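Kojibiose phosphorylase (PDB 6W0P) belongs to glycoside hydrolase family 65, whose members combine an N-terminal beta-sandwich domain, an (alpha/alpha)6-barrel catalytic domain and a small C-terminal beta domain. Local coordinates at residues A[334-337]-A[343-346]; A[355-360]-A[424-429]; A[372-377]-A[398-403]; A[413-418]-A[479-484]; A[453-458]-A[495-500]. All coordinates share one frame; numbering follows the deposited sequence. Where two conformers were deposited one is given.

Interaction 1: residues A[334-337]-A[343-346]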
# COMPACT_ATOMS: atom_id res chain seq x y z
N ILE A 334 -13.16 5.89 24.01
CA ILE A 334 -12.66 7.25 23.68
C ILE A 334 -12.10 7.22 22.25
O ILE A 334 -11.18 6.42 22.00
CB ILE A 334 -11.60 7.67 24.72
CG1 ILE A 334 -12.18 7.61 26.14
CG2 ILE A 334 -11.02 9.02 24.39
CD1 ILE A 334 -11.25 8.07 27.22
N GLY A 335 -12.64 8.05 21.37
CA GLY A 335 -12.03 8.35 20.06
C GLY A 335 -10.83 9.29 20.17
O GLY A 335 -10.79 10.15 21.08
N ALA A 336 -9.90 9.19 19.23
CA ALA A 336 -8.71 10.07 19.10
C ALA A 336 -9.09 11.56 19.06
O ALA A 336 -8.19 12.37 19.36
CB ALA A 336 -7.92 9.68 17.88
N LYS A 337 -10.31 11.93 18.65
CA LYS A 337 -10.79 13.34 18.77
C LYS A 337 -12.09 13.37 19.56
O LYS A 337 -12.91 14.30 19.32
CB LYS A 337 -10.98 14.00 17.39
CG LYS A 337 -9.78 13.85 16.48
CD LYS A 337 -9.74 14.79 15.30
CE LYS A 337 -8.51 14.56 14.46
NZ LYS A 337 -7.27 14.98 15.17
N ALA A 343 -12.50 13.31 11.36
CA ALA A 343 -11.10 12.81 11.31
C ALA A 343 -10.83 11.83 12.47
O ALA A 343 -11.15 12.16 13.63
CB ALA A 343 -10.14 13.98 11.33
N TYR A 344 -10.31 10.63 12.14
CA TYR A 344 -9.94 9.50 13.03
C TYR A 344 -11.18 8.70 13.44
O TYR A 344 -11.04 7.74 14.22
CB TYR A 344 -9.11 9.91 14.26
CG TYR A 344 -7.67 10.25 13.98
CD1 TYR A 344 -6.93 9.61 12.99
CD2 TYR A 344 -7.01 11.21 14.74
CE1 TYR A 344 -5.60 9.93 12.75
CE2 TYR A 344 -5.68 11.52 14.54
CZ TYR A 344 -4.98 10.89 13.52
OH TYR A 344 -3.68 11.25 13.30
N SER A 345 -12.34 9.05 12.90
CA SER A 345 -13.48 8.10 12.74
C SER A 345 -14.07 7.69 14.10
O SER A 345 -14.81 6.66 14.16
CB SER A 345 -13.06 6.89 11.93
OG SER A 345 -12.68 7.25 10.60
N GLY A 346 -13.80 8.47 15.15
CA GLY A 346 -14.21 8.11 16.52
C GLY A 346 -13.50 6.84 16.95
O GLY A 346 -14.04 6.18 17.91
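Gly335 and Gly346 bring the two legs of this loop together, their CA atoms 4.2 Å apart, and from there the backbones spread, the CA atoms of Ala336 and Tyr344 being 6.2 Å apart. With no side chain between them, the CA of Gly335 can lie 3.7 Å from the carbonyl O of Gly346. Tyr344, Ser345 and Gly346 all have positive phi, so this leg curls in the left-handed helical sense. Further along, side chains make the contact. The methyl of Ala336 sits obliquely against the Tyr344 ring, with CB 3.6 Å from Tyr344 CD2. Lys337 sets off beside its own backbone N (chi1 -50°), runs extended and bends only at chi4, which lays its chain alongside Ala343. Its CD comes 3.4 Å from Ala343 O, and its CE rests 3.6 Å from Ala343 CB. Farther out Lys337 crosses the tyrosine obliquely, with CE 3.7 Å from Tyr344 CD2. The contact is thus aliphatic chain and methyl groups against an aromatic ring and a carbonyl, while Glu662 touches the side chains of both Lys337 and Ala343. Backbone bonds from Ala336 to His347 and Met666 pin the first leg. Ser345 bonds to Thr85 through its backbone and touches Trp180, tying the second leg to the N-terminal region. What results is a tight, irregular loop between helix 308-324 and helix 351-361, of the kind that joins helices in an (alpha/alpha)6 barrel, here meeting the N-terminal beta-sandwich domain of family 65.

Interaction 2: residues A[355-360]-A[424-429]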
# COMPACT_ATOMS: atom_id res chain seq x y z
N TYR A 355 -2.11 5.82 27.74
CA TYR A 355 -1.98 7.30 27.88
C TYR A 355 -3.25 7.91 28.52
O TYR A 355 -3.13 8.74 29.44
CB TYR A 355 -1.86 8.01 26.52
CG TYR A 355 -0.49 8.19 25.90
CD1 TYR A 355 0.18 7.14 25.29
CD2 TYR A 355 0.09 9.46 25.80
CE1 TYR A 355 1.41 7.33 24.67
CE2 TYR A 355 1.31 9.66 25.17
CZ TYR A 355 1.97 8.59 24.60
OH TYR A 355 3.18 8.76 23.99
N CYS A 356 -4.42 7.57 27.99
CA CYS A 356 -5.71 8.13 28.47
C CYS A 356 -6.14 7.49 29.79
O CYS A 356 -6.65 8.21 30.63
CB CYS A 356 -6.82 7.99 27.43
SG CYS A 356 -6.40 8.86 25.89
N LEU A 357 -5.91 6.19 29.99
CA LEU A 357 -6.50 5.46 31.14
C LEU A 357 -6.14 6.13 32.47
O LEU A 357 -6.99 6.27 33.33
CB LEU A 357 -6.04 4.00 31.12
CG LEU A 357 -6.63 3.10 32.19
CD1 LEU A 357 -8.14 3.09 32.09
CD2 LEU A 357 -6.08 1.70 32.07
N PRO A 358 -4.86 6.50 32.73
CA PRO A 358 -4.46 6.91 34.07
C PRO A 358 -5.29 8.04 34.70
O PRO A 358 -5.56 8.00 35.87
CB PRO A 358 -3.02 7.39 33.83
CG PRO A 358 -2.54 6.52 32.71
CD PRO A 358 -3.73 6.48 31.78
N PHE A 359 -5.70 9.03 33.91
CA PHE A 359 -6.60 10.09 34.44
C PHE A 359 -7.82 9.42 35.09
O PHE A 359 -8.24 9.82 36.19
CB PHE A 359 -7.00 11.09 33.35
CG PHE A 359 -8.07 12.04 33.81
CD1 PHE A 359 -7.74 13.16 34.56
CD2 PHE A 359 -9.40 11.79 33.54
CE1 PHE A 359 -8.73 14.01 35.03
CE2 PHE A 359 -10.39 12.65 33.99
CZ PHE A 359 -10.06 13.76 34.73
N TYR A 360 -8.41 8.42 34.42
CA TYR A 360 -9.67 7.76 34.89
C TYR A 360 -9.38 6.88 36.11
O TYR A 360 -10.23 6.82 36.99
CB TYR A 360 -10.39 7.04 33.74
CG TYR A 360 -10.77 7.99 32.63
CD1 TYR A 360 -11.86 8.84 32.74
CD2 TYR A 360 -10.02 8.05 31.46
CE1 TYR A 360 -12.19 9.73 31.73
CE2 TYR A 360 -10.33 8.94 30.45
CZ TYR A 360 -11.43 9.79 30.58
OH TYR A 360 -11.73 10.67 29.57
N PHE A 424 -3.34 -5.64 27.77
CA PHE A 424 -2.67 -6.35 28.89
C PHE A 424 -2.28 -5.32 29.96
O PHE A 424 -2.68 -5.47 31.14
CB PHE A 424 -1.46 -7.15 28.44
CG PHE A 424 -0.35 -7.08 29.45
CD1 PHE A 424 -0.52 -7.61 30.72
CD2 PHE A 424 0.85 -6.45 29.16
CE1 PHE A 424 0.47 -7.48 31.69
CE2 PHE A 424 1.84 -6.34 30.12
CZ PHE A 424 1.66 -6.85 31.38
N TYR A 425 -1.57 -4.26 29.56
CA TYR A 425 -1.07 -3.22 30.50
C TYR A 425 -2.23 -2.51 31.22
O TYR A 425 -2.05 -2.19 32.38
CB TYR A 425 -0.19 -2.20 29.79
CG TYR A 425 0.50 -1.26 30.74
CD1 TYR A 425 1.67 -1.62 31.36
CD2 TYR A 425 -0.04 -0.01 31.03
CE1 TYR A 425 2.31 -0.76 32.23
CE2 TYR A 425 0.58 0.85 31.91
CZ TYR A 425 1.76 0.48 32.52
OH TYR A 425 2.40 1.34 33.37
N ALA A 426 -3.32 -2.18 30.53
CA ALA A 426 -4.52 -1.58 31.15
C ALA A 426 -5.05 -2.51 32.25
O ALA A 426 -5.30 -2.01 33.36
CB ALA A 426 -5.59 -1.28 30.12
N ILE A 427 -5.19 -3.82 31.98
CA ILE A 427 -5.69 -4.79 33.00
C ILE A 427 -4.76 -4.71 34.22
O ILE A 427 -5.29 -4.50 35.34
CB ILE A 427 -5.79 -6.20 32.42
CG1 ILE A 427 -6.94 -6.33 31.43
CG2 ILE A 427 -5.89 -7.25 33.52
CD1 ILE A 427 -6.80 -7.51 30.48
N TYR A 428 -3.45 -4.84 33.99
CA TYR A 428 -2.37 -4.75 35.00
C TYR A 428 -2.43 -3.41 35.76
O TYR A 428 -2.39 -3.41 37.00
CB TYR A 428 -1.03 -4.94 34.31
CG TYR A 428 0.17 -4.54 35.13
CD1 TYR A 428 0.67 -5.35 36.14
CD2 TYR A 428 0.83 -3.35 34.88
CE1 TYR A 428 1.78 -4.98 36.89
CE2 TYR A 428 1.95 -2.97 35.61
CZ TYR A 428 2.42 -3.79 36.62
OH TYR A 428 3.53 -3.38 37.31
N HIS A 429 -2.53 -2.29 35.06
CA HIS A 429 -2.56 -0.94 35.67
C HIS A 429 -3.82 -0.82 36.54
O HIS A 429 -3.73 -0.33 37.68
CB HIS A 429 -2.44 0.14 34.58
CG HIS A 429 -1.91 1.44 35.07
ND1 HIS A 429 -1.78 2.54 34.24
CD2 HIS A 429 -1.55 1.84 36.31
CE1 HIS A 429 -1.31 3.55 34.95
NE2 HIS A 429 -1.17 3.16 36.23
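Leu357 and Ala426 join two helices of the (alpha/alpha)6 barrel, 351-361 and 418-434, in a small, buried contact made by carbon atoms. One branch of the leucine does the work: CD2 stands 3.6 Å from Ala426 CB and 3.7 Å from Ala426 CA, so its methyl lies against the helix backbone as well as the alanine methyl. CG is swung away from the backbone N of Leu357 (chi1 -177°), which lets CD2 reach the other helix. One residue on, Pro358 meets His429 at about a right angle. Here the pyrrolidine approaches the imidazole obliquely, and the histidine reaches it because its own CG also lies opposite its backbone N (chi1 -156°). Helix 666-680 closes over this pair, with Tyr678 touching both Pro358 and His429 and Met674 adding to the cover of the proline. On the alanine side, Ile372 of helix 365-376 packs against Ala426. Helix 351-361 is kinked here, the N atoms of Pro358 and Phe359 having no bond to the preceding turn. Farther from the contact, the Tyr425 hydroxyl anchors helix 418-434 to Leu596 O, and Phe359 meets Trp673 edge-to-face. At the kink itself, the atom of the proline ring that touches the histidine is Pro358 CG, 3.9 Å from His429 CE1.

Interaction 3: residues A[372-377]-A[398-403]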
# COMPACT_ATOMS: atom_id res chain seq x y z
N ILE A 372 -11.75 -0.71 29.88
CA ILE A 372 -11.28 -2.12 29.67
C ILE A 372 -12.45 -3.01 29.21
O ILE A 372 -12.21 -3.87 28.36
CB ILE A 372 -10.57 -2.63 30.92
CG1 ILE A 372 -9.33 -1.78 31.21
CG2 ILE A 372 -10.21 -4.09 30.79
CD1 ILE A 372 -9.03 -1.63 32.69
N MET A 373 -13.67 -2.78 29.69
CA MET A 373 -14.85 -3.63 29.34
C MET A 373 -15.17 -3.43 27.86
O MET A 373 -15.60 -4.40 27.18
CB MET A 373 -16.09 -3.27 30.17
CG MET A 373 -16.04 -3.75 31.62
SD MET A 373 -15.56 -5.45 31.85
CE MET A 373 -16.84 -6.28 30.91
N PHE A 374 -14.92 -2.22 27.35
CA PHE A 374 -15.06 -1.99 25.90
C PHE A 374 -14.27 -3.08 25.18
O PHE A 374 -14.78 -3.60 24.17
CB PHE A 374 -14.62 -0.60 25.46
CG PHE A 374 -14.30 -0.57 23.98
CD1 PHE A 374 -15.31 -0.67 23.04
CD2 PHE A 374 -12.99 -0.51 23.55
CE1 PHE A 374 -15.02 -0.66 21.68
CE2 PHE A 374 -12.70 -0.52 22.19
CZ PHE A 374 -13.72 -0.59 21.26
N ARG A 375 -13.05 -3.37 25.65
CA ARG A 375 -12.13 -4.36 25.02
C ARG A 375 -12.63 -5.79 25.30
O ARG A 375 -12.52 -6.63 24.41
CB ARG A 375 -10.69 -4.18 25.51
CG ARG A 375 -10.11 -2.82 25.16
CD ARG A 375 -10.03 -2.53 23.66
NE ARG A 375 -9.13 -1.41 23.38
CZ ARG A 375 -8.76 -0.98 22.18
NH1 ARG A 375 -9.19 -1.58 21.09
NH2 ARG A 375 -7.94 0.05 22.08
N TYR A 376 -13.12 -6.07 26.50
CA TYR A 376 -13.70 -7.39 26.81
C TYR A 376 -14.85 -7.64 25.82
O TYR A 376 -14.95 -8.74 25.27
CB TYR A 376 -14.18 -7.53 28.25
CG TYR A 376 -14.72 -8.92 28.49
CD1 TYR A 376 -13.87 -9.99 28.70
CD2 TYR A 376 -16.08 -9.18 28.32
CE1 TYR A 376 -14.36 -11.28 28.81
CE2 TYR A 376 -16.58 -10.46 28.43
CZ TYR A 376 -15.72 -11.52 28.67
OH TYR A 376 -16.25 -12.77 28.78
N ASN A 377 -15.66 -6.61 25.56
CA ASN A 377 -16.90 -6.77 24.77
C ASN A 377 -16.58 -6.77 23.28
O ASN A 377 -17.53 -6.94 22.50
CB ASN A 377 -17.95 -5.72 25.17
CG ASN A 377 -18.52 -5.95 26.55
OD1 ASN A 377 -18.82 -7.09 26.92
ND2 ASN A 377 -18.68 -4.89 27.32
N VAL A 398 -5.29 -1.86 15.69
CA VAL A 398 -4.64 -0.51 15.70
C VAL A 398 -5.73 0.55 15.84
O VAL A 398 -5.63 1.42 16.73
CB VAL A 398 -3.80 -0.30 14.43
CG1 VAL A 398 -3.31 1.13 14.31
CG2 VAL A 398 -2.63 -1.27 14.37
N ALA A 399 -6.74 0.50 14.97
CA ALA A 399 -7.83 1.50 14.94
C ALA A 399 -9.17 0.78 14.81
O ALA A 399 -9.30 -0.05 13.88
CB ALA A 399 -7.60 2.45 13.80
N THR A 400 -10.13 1.12 15.68
CA THR A 400 -11.48 0.50 15.68
C THR A 400 -12.47 1.35 16.47
O THR A 400 -12.02 2.08 17.42
CB THR A 400 -11.39 -0.92 16.26
OG1 THR A 400 -12.58 -1.61 15.88
CG2 THR A 400 -11.24 -0.95 17.77
N ARG A 401 -13.75 1.27 16.08
CA ARG A 401 -14.87 1.49 17.02
C ARG A 401 -15.61 0.17 17.31
O ARG A 401 -15.97 -0.03 18.48
CB ARG A 401 -15.84 2.57 16.54
CG ARG A 401 -16.91 2.92 17.56
CD ARG A 401 -16.38 3.43 18.89
NE ARG A 401 -17.41 3.45 19.92
CZ ARG A 401 -17.89 2.36 20.52
NH1 ARG A 401 -17.42 1.16 20.25
NH2 ARG A 401 -18.86 2.48 21.41
N ASN A 402 -15.82 -0.71 16.33
CA ASN A 402 -16.72 -1.88 16.53
C ASN A 402 -15.93 -3.12 16.96
O ASN A 402 -16.58 -4.14 17.24
CB ASN A 402 -17.63 -2.15 15.32
CG ASN A 402 -16.93 -2.86 14.18
OD1 ASN A 402 -15.70 -2.98 14.21
ND2 ASN A 402 -17.70 -3.30 13.18
N GLY A 403 -14.60 -3.02 17.06
CA GLY A 403 -13.70 -4.11 17.48
C GLY A 403 -12.92 -4.70 16.32
O GLY A 403 -11.88 -5.37 16.55
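An ST motif shapes the loop at Thr400, which packs with Arg401 against Phe374 and Arg375 near the C-terminal end of helix 365-376 in the (alpha/alpha)6 barrel. Gly403 N donates to Thr400 OG1 over 2.7 Å, with a bent N-H...O angle of 134°, and the same oxygen is hydrogen-bonded to Lys404 O. Holding OG1 there (chi1 -163°) leaves CG2 between the backbone N and the carbonyl carbon, where it meets Phe374 and Arg375. That methyl comes to the edge of the Phe374 ring, near its plane, 4.3 Å from Phe374 CZ. It also lies 4.0 Å from Arg375 NH1, the side chains of Arg375 and Thr400 sliding past each other in opposite directions. Arg401 takes another course: its chain starts away from the helix, bends at chi2 and returns, bringing NH1 to 3.3 Å from Phe374 CE1. Ring and guanidinium planes stand 87° apart. The carbonyl O of Arg401 lies at the rim of this ring, 3.4 Å from Phe374 CE1. Both arginines find their polar partners elsewhere: Arg375 in a salt bridge to Glu353, Arg401 in bonds from NH2 to Thr331 O and from NE to Asn61 OD1. Each guanidinium is therefore held by bonds beyond the contact that answer its polar groups, and across the contact it packs on carbon, Arg401 NH1 meeting the Phe374 ring obliquely.

Interaction 4: residues A[413-418]-A[479-484]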
# COMPACT_ATOMS: atom_id res chain seq x y z
N ALA A 413 -1.23 -2.12 10.51
CA ALA A 413 -2.27 -3.09 10.97
C ALA A 413 -1.70 -4.50 11.06
O ALA A 413 -2.19 -5.24 11.92
CB ALA A 413 -3.52 -3.06 10.12
N SER A 414 -0.71 -4.86 10.24
CA SER A 414 -0.13 -6.23 10.22
C SER A 414 1.12 -6.29 11.11
O SER A 414 1.62 -7.42 11.37
CB SER A 414 0.20 -6.68 8.83
OG SER A 414 -0.97 -6.72 8.03
N THR A 415 1.61 -5.15 11.60
CA THR A 415 2.98 -5.08 12.18
C THR A 415 3.02 -4.66 13.65
O THR A 415 4.05 -4.98 14.28
CB THR A 415 3.86 -4.15 11.34
OG1 THR A 415 3.28 -2.85 11.41
CG2 THR A 415 3.98 -4.63 9.92
N GLN A 416 1.99 -4.00 14.16
CA GLN A 416 2.02 -3.32 15.48
C GLN A 416 1.10 -4.06 16.45
O GLN A 416 -0.12 -4.06 16.23
CB GLN A 416 1.57 -1.86 15.38
CG GLN A 416 2.56 -0.93 14.69
CD GLN A 416 2.05 0.49 14.70
OE1 GLN A 416 1.01 0.77 14.11
NE2 GLN A 416 2.72 1.34 15.47
N PHE A 417 1.65 -4.64 17.52
CA PHE A 417 0.85 -5.39 18.52
C PHE A 417 0.71 -4.56 19.79
O PHE A 417 0.14 -5.09 20.77
CB PHE A 417 1.41 -6.81 18.64
CG PHE A 417 1.57 -7.44 17.28
CD1 PHE A 417 0.54 -7.41 16.36
CD2 PHE A 417 2.78 -7.97 16.87
CE1 PHE A 417 0.69 -7.95 15.09
CE2 PHE A 417 2.94 -8.51 15.61
CZ PHE A 417 1.90 -8.49 14.71
N GLN A 418 1.11 -3.29 19.76
CA GLN A 418 0.94 -2.35 20.90
C GLN A 418 -0.52 -2.32 21.34
O GLN A 418 -0.77 -2.10 22.52
CB GLN A 418 1.47 -0.94 20.61
CG GLN A 418 0.83 -0.21 19.43
CD GLN A 418 1.74 0.84 18.82
OE1 GLN A 418 2.94 0.64 18.68
NE2 GLN A 418 1.16 1.97 18.46
N PHE A 479 8.65 4.83 12.40
CA PHE A 479 9.73 5.04 11.42
C PHE A 479 10.57 3.78 11.29
O PHE A 479 11.54 3.83 10.54
CB PHE A 479 10.54 6.28 11.79
CG PHE A 479 9.78 7.58 11.72
CD1 PHE A 479 8.55 7.67 11.08
CD2 PHE A 479 10.34 8.74 12.23
CE1 PHE A 479 7.86 8.87 11.00
CE2 PHE A 479 9.67 9.96 12.11
CZ PHE A 479 8.43 10.02 11.52
N LYS A 480 10.18 2.67 11.92
CA LYS A 480 10.89 1.36 11.82
C LYS A 480 9.89 0.26 11.45
O LYS A 480 9.08 -0.13 12.33
CB LYS A 480 11.64 1.05 13.11
CG LYS A 480 12.98 1.76 13.21
CD LYS A 480 13.99 1.26 12.19
CE LYS A 480 15.03 2.29 11.84
NZ LYS A 480 14.41 3.59 11.44
N LEU A 481 10.00 -0.23 10.21
CA LEU A 481 9.02 -1.14 9.55
C LEU A 481 9.66 -2.49 9.19
O LEU A 481 10.71 -2.50 8.54
CB LEU A 481 8.47 -0.43 8.31
CG LEU A 481 7.65 -1.30 7.35
CD1 LEU A 481 6.47 -1.96 8.05
CD2 LEU A 481 7.19 -0.49 6.15
N MET A 482 9.02 -3.60 9.58
CA MET A 482 9.44 -4.98 9.25
C MET A 482 10.82 -5.20 9.87
O MET A 482 11.74 -5.77 9.22
CB MET A 482 9.51 -5.24 7.73
CG MET A 482 8.16 -5.17 7.01
SD MET A 482 6.96 -6.40 7.53
CE MET A 482 7.92 -7.91 7.37
N VAL A 483 10.98 -4.71 11.09
CA VAL A 483 12.20 -4.98 11.89
C VAL A 483 11.96 -6.23 12.72
O VAL A 483 10.79 -6.64 12.86
CB VAL A 483 12.60 -3.78 12.75
CG1 VAL A 483 12.97 -2.61 11.87
CG2 VAL A 483 11.55 -3.40 13.78
N ASN A 484 13.03 -6.77 13.28
CA ASN A 484 13.02 -7.93 14.19
C ASN A 484 13.56 -7.51 15.55
O ASN A 484 14.39 -6.62 15.59
CB ASN A 484 13.85 -9.07 13.60
CG ASN A 484 13.47 -9.39 12.17
OD1 ASN A 484 12.30 -9.48 11.84
ND2 ASN A 484 14.47 -9.62 11.35
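Thr415 faces Leu481 and Met482 where the loop between helix 410-413 and helix 418-434 meets the loop leading into helix 487-504, and its side chain divides the work between its branches. CB points toward 479-484. From it, OG1 takes the place between the backbone N and the carbonyl carbon (chi1 62°) and turns back to its own chain, where it is hydrogen-bonded to Gln411 O, with His412 O a second acceptor within reach. The other branch, CG2, lies opposite the carbonyl carbon and makes the whole of the crossing. It comes 4.1 Å from Leu481 CD1, the two side chains meeting at about a right angle, and 4.2 Å from Met482 SD. The polar atom is thus satisfied locally while the methyl makes a light apolar contact. Around it, Leu481 touches Gln411 and Met482 touches Trp410, both of the same chain; Leu481 also packs on Trp410 of the second subunit, and Met482 on Tyr580 of the second subunit. The backbone of Thr415 is bonded to Met474, while Val483 pairs with Val473. With Met482 at a positive phi of 63°, Met482 and Val483 together face Val473, forming a G1 beta bulge at the dimer interface.

Interaction 5: residues A[453-458]-A[495-500]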
# COMPACT_ATOMS: atom_id res chain seq x y z
N LYS A 453 -2.25 -16.06 24.00
CA LYS A 453 -2.38 -17.01 22.86
C LYS A 453 -1.97 -16.34 21.54
O LYS A 453 -1.23 -16.97 20.75
CB LYS A 453 -3.83 -17.50 22.76
CG LYS A 453 -4.15 -18.67 23.67
CD LYS A 453 -5.62 -19.01 23.71
CE LYS A 453 -6.24 -19.41 22.39
NZ LYS A 453 -7.71 -19.21 22.41
N PHE A 454 -2.44 -15.12 21.28
CA PHE A 454 -2.06 -14.38 20.05
C PHE A 454 -0.55 -14.14 20.04
O PHE A 454 0.09 -14.43 19.02
CB PHE A 454 -2.83 -13.06 19.94
CG PHE A 454 -2.28 -12.15 18.89
CD1 PHE A 454 -2.26 -12.54 17.56
CD2 PHE A 454 -1.79 -10.90 19.23
CE1 PHE A 454 -1.75 -11.69 16.59
CE2 PHE A 454 -1.28 -10.06 18.25
CZ PHE A 454 -1.27 -10.45 16.94
N LEU A 455 0.01 -13.68 21.16
CA LEU A 455 1.44 -13.29 21.24
C LEU A 455 2.30 -14.54 21.00
O LEU A 455 3.36 -14.39 20.37
CB LEU A 455 1.72 -12.65 22.60
CG LEU A 455 1.18 -11.23 22.78
CD1 LEU A 455 1.59 -10.67 24.14
CD2 LEU A 455 1.64 -10.30 21.67
N LEU A 456 1.86 -15.70 21.48
CA LEU A 456 2.60 -17.00 21.37
C LEU A 456 2.50 -17.58 19.96
O LEU A 456 3.42 -18.32 19.60
CB LEU A 456 2.05 -18.00 22.39
CG LEU A 456 2.53 -17.80 23.82
CD1 LEU A 456 1.71 -18.63 24.80
CD2 LEU A 456 4.01 -18.15 23.94
N SER A 457 1.43 -17.29 19.22
CA SER A 457 1.23 -17.76 17.83
C SER A 457 1.86 -16.81 16.81
O SER A 457 2.34 -17.29 15.79
CB SER A 457 -0.22 -17.97 17.54
OG SER A 457 -0.99 -16.87 17.97
N ARG A 458 1.81 -15.49 17.03
CA ARG A 458 2.37 -14.49 16.08
C ARG A 458 3.87 -14.38 16.35
O ARG A 458 4.66 -14.16 15.40
CB ARG A 458 1.63 -13.15 16.20
CG ARG A 458 2.21 -12.02 15.35
CD ARG A 458 2.37 -12.43 13.90
NE ARG A 458 2.86 -11.38 13.02
CZ ARG A 458 4.12 -10.99 12.91
NH1 ARG A 458 5.08 -11.54 13.62
NH2 ARG A 458 4.43 -10.04 12.05
N LYS A 495 6.21 -9.21 29.52
CA LYS A 495 5.44 -8.70 30.70
C LYS A 495 4.04 -9.32 30.70
O LYS A 495 3.55 -9.64 31.79
CB LYS A 495 5.35 -7.18 30.73
CG LYS A 495 6.62 -6.47 31.19
CD LYS A 495 6.96 -6.71 32.65
CE LYS A 495 7.89 -5.66 33.20
NZ LYS A 495 8.36 -6.02 34.56
N CYS A 496 3.40 -9.47 29.55
CA CYS A 496 2.08 -10.13 29.46
C CYS A 496 2.20 -11.57 29.97
O CYS A 496 1.38 -11.98 30.82
CB CYS A 496 1.53 -10.14 28.04
SG CYS A 496 -0.21 -10.63 28.03
N PHE A 497 3.21 -12.31 29.52
CA PHE A 497 3.38 -13.75 29.84
C PHE A 497 3.56 -13.91 31.35
O PHE A 497 2.92 -14.78 31.93
CB PHE A 497 4.56 -14.36 29.08
CG PHE A 497 4.39 -14.42 27.59
CD1 PHE A 497 3.13 -14.47 27.02
CD2 PHE A 497 5.49 -14.43 26.76
CE1 PHE A 497 2.97 -14.50 25.65
CE2 PHE A 497 5.34 -14.47 25.38
CZ PHE A 497 4.07 -14.53 24.83
N GLN A 498 4.41 -13.07 31.95
CA GLN A 498 4.75 -13.17 33.39
C GLN A 498 3.54 -12.77 34.24
O GLN A 498 3.30 -13.43 35.25
CB GLN A 498 5.99 -12.34 33.70
CG GLN A 498 7.24 -12.88 33.03
CD GLN A 498 8.40 -11.95 33.25
OE1 GLN A 498 8.23 -10.74 33.35
NE2 GLN A 498 9.60 -12.51 33.31
N TYR A 499 2.73 -11.79 33.82
CA TYR A 499 1.52 -11.42 34.58
C TYR A 499 0.52 -12.59 34.57
O TYR A 499 -0.06 -12.90 35.63
CB TYR A 499 0.87 -10.14 34.07
CG TYR A 499 -0.19 -9.57 34.97
CD1 TYR A 499 0.05 -9.33 36.32
CD2 TYR A 499 -1.45 -9.26 34.48
CE1 TYR A 499 -0.93 -8.81 37.15
CE2 TYR A 499 -2.43 -8.73 35.29
CZ TYR A 499 -2.18 -8.50 36.63
OH TYR A 499 -3.16 -7.98 37.43
N LEU A 500 0.28 -13.20 33.41
CA LEU A 500 -0.72 -14.29 33.30
C LEU A 500 -0.26 -15.44 34.19
O LEU A 500 -1.06 -15.93 34.98
CB LEU A 500 -0.86 -14.75 31.85
CG LEU A 500 -1.80 -15.94 31.66
CD1 LEU A 500 -3.16 -15.66 32.28
CD2 LEU A 500 -1.96 -16.28 30.19
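Phe497 sets its CG beside the backbone N and opposite the carbonyl carbon (chi1 -66°), and this brings its ring against Leu455 and Leu456, which make the same choice at chi1. The CZ end of the ring lies between the two leucines: CZ is 3.7 Å from Leu455 CB and also 3.7 Å from Leu456 CD2. Next to it, CE1 lies 3.8 Å from Leu456 CG, both leucines meeting the ring obliquely. The far end of Leu455 reaches Cys496. Extended at chi2 (-177°), it carries CD1 past the ring to lie 3.9 Å from Cys496 CB, so that one leucine touches two successive residues of the facing helix. These are two helices of the (alpha/alpha)6 barrel, 437-458 near its end and 487-504; over the short segments their axes approach to 10.8 Å and run 135° apart, midway between perpendicular and antiparallel. Helix 522-534 covers one flank, where Met528 touches both Leu456 and Phe497, while Phe424 of helix 418-434 packs on Cys496. Leu456 O also accepts a hydrogen bond from Lys527 NZ. At the end of the first helix, Arg458 NH1 is bonded to Tyr471 O, and Arg458 NH2 makes a long, weak ion pair with Asp577 of the second subunit.

All five contacts lie in the family 65 catalytic region. Interaction 1 touches interaction 2 where Ile334 CD1 packs 3.5 Å from Tyr360 CE2, and interaction 3 where Gly346 O meets Arg401 CD. Ile372 of interaction 3 packs on Ile427 of interaction 2, Ile372 CG2 lying 4.0 Å from Ile427 CG1. Phe424 carries the packing on to interaction 5, with CZ 3.4 Å from Lys495 O. Interaction 4, its centre about 17 Å from that of interaction 5, joins it where Phe417 CD1 comes 3.6 Å from Phe454 CZ. Interactions 1 and 5 mark the ends of this network, about 28 Å apart by centres: one near the N-terminal domain, the other, with interaction 4, near the second subunit.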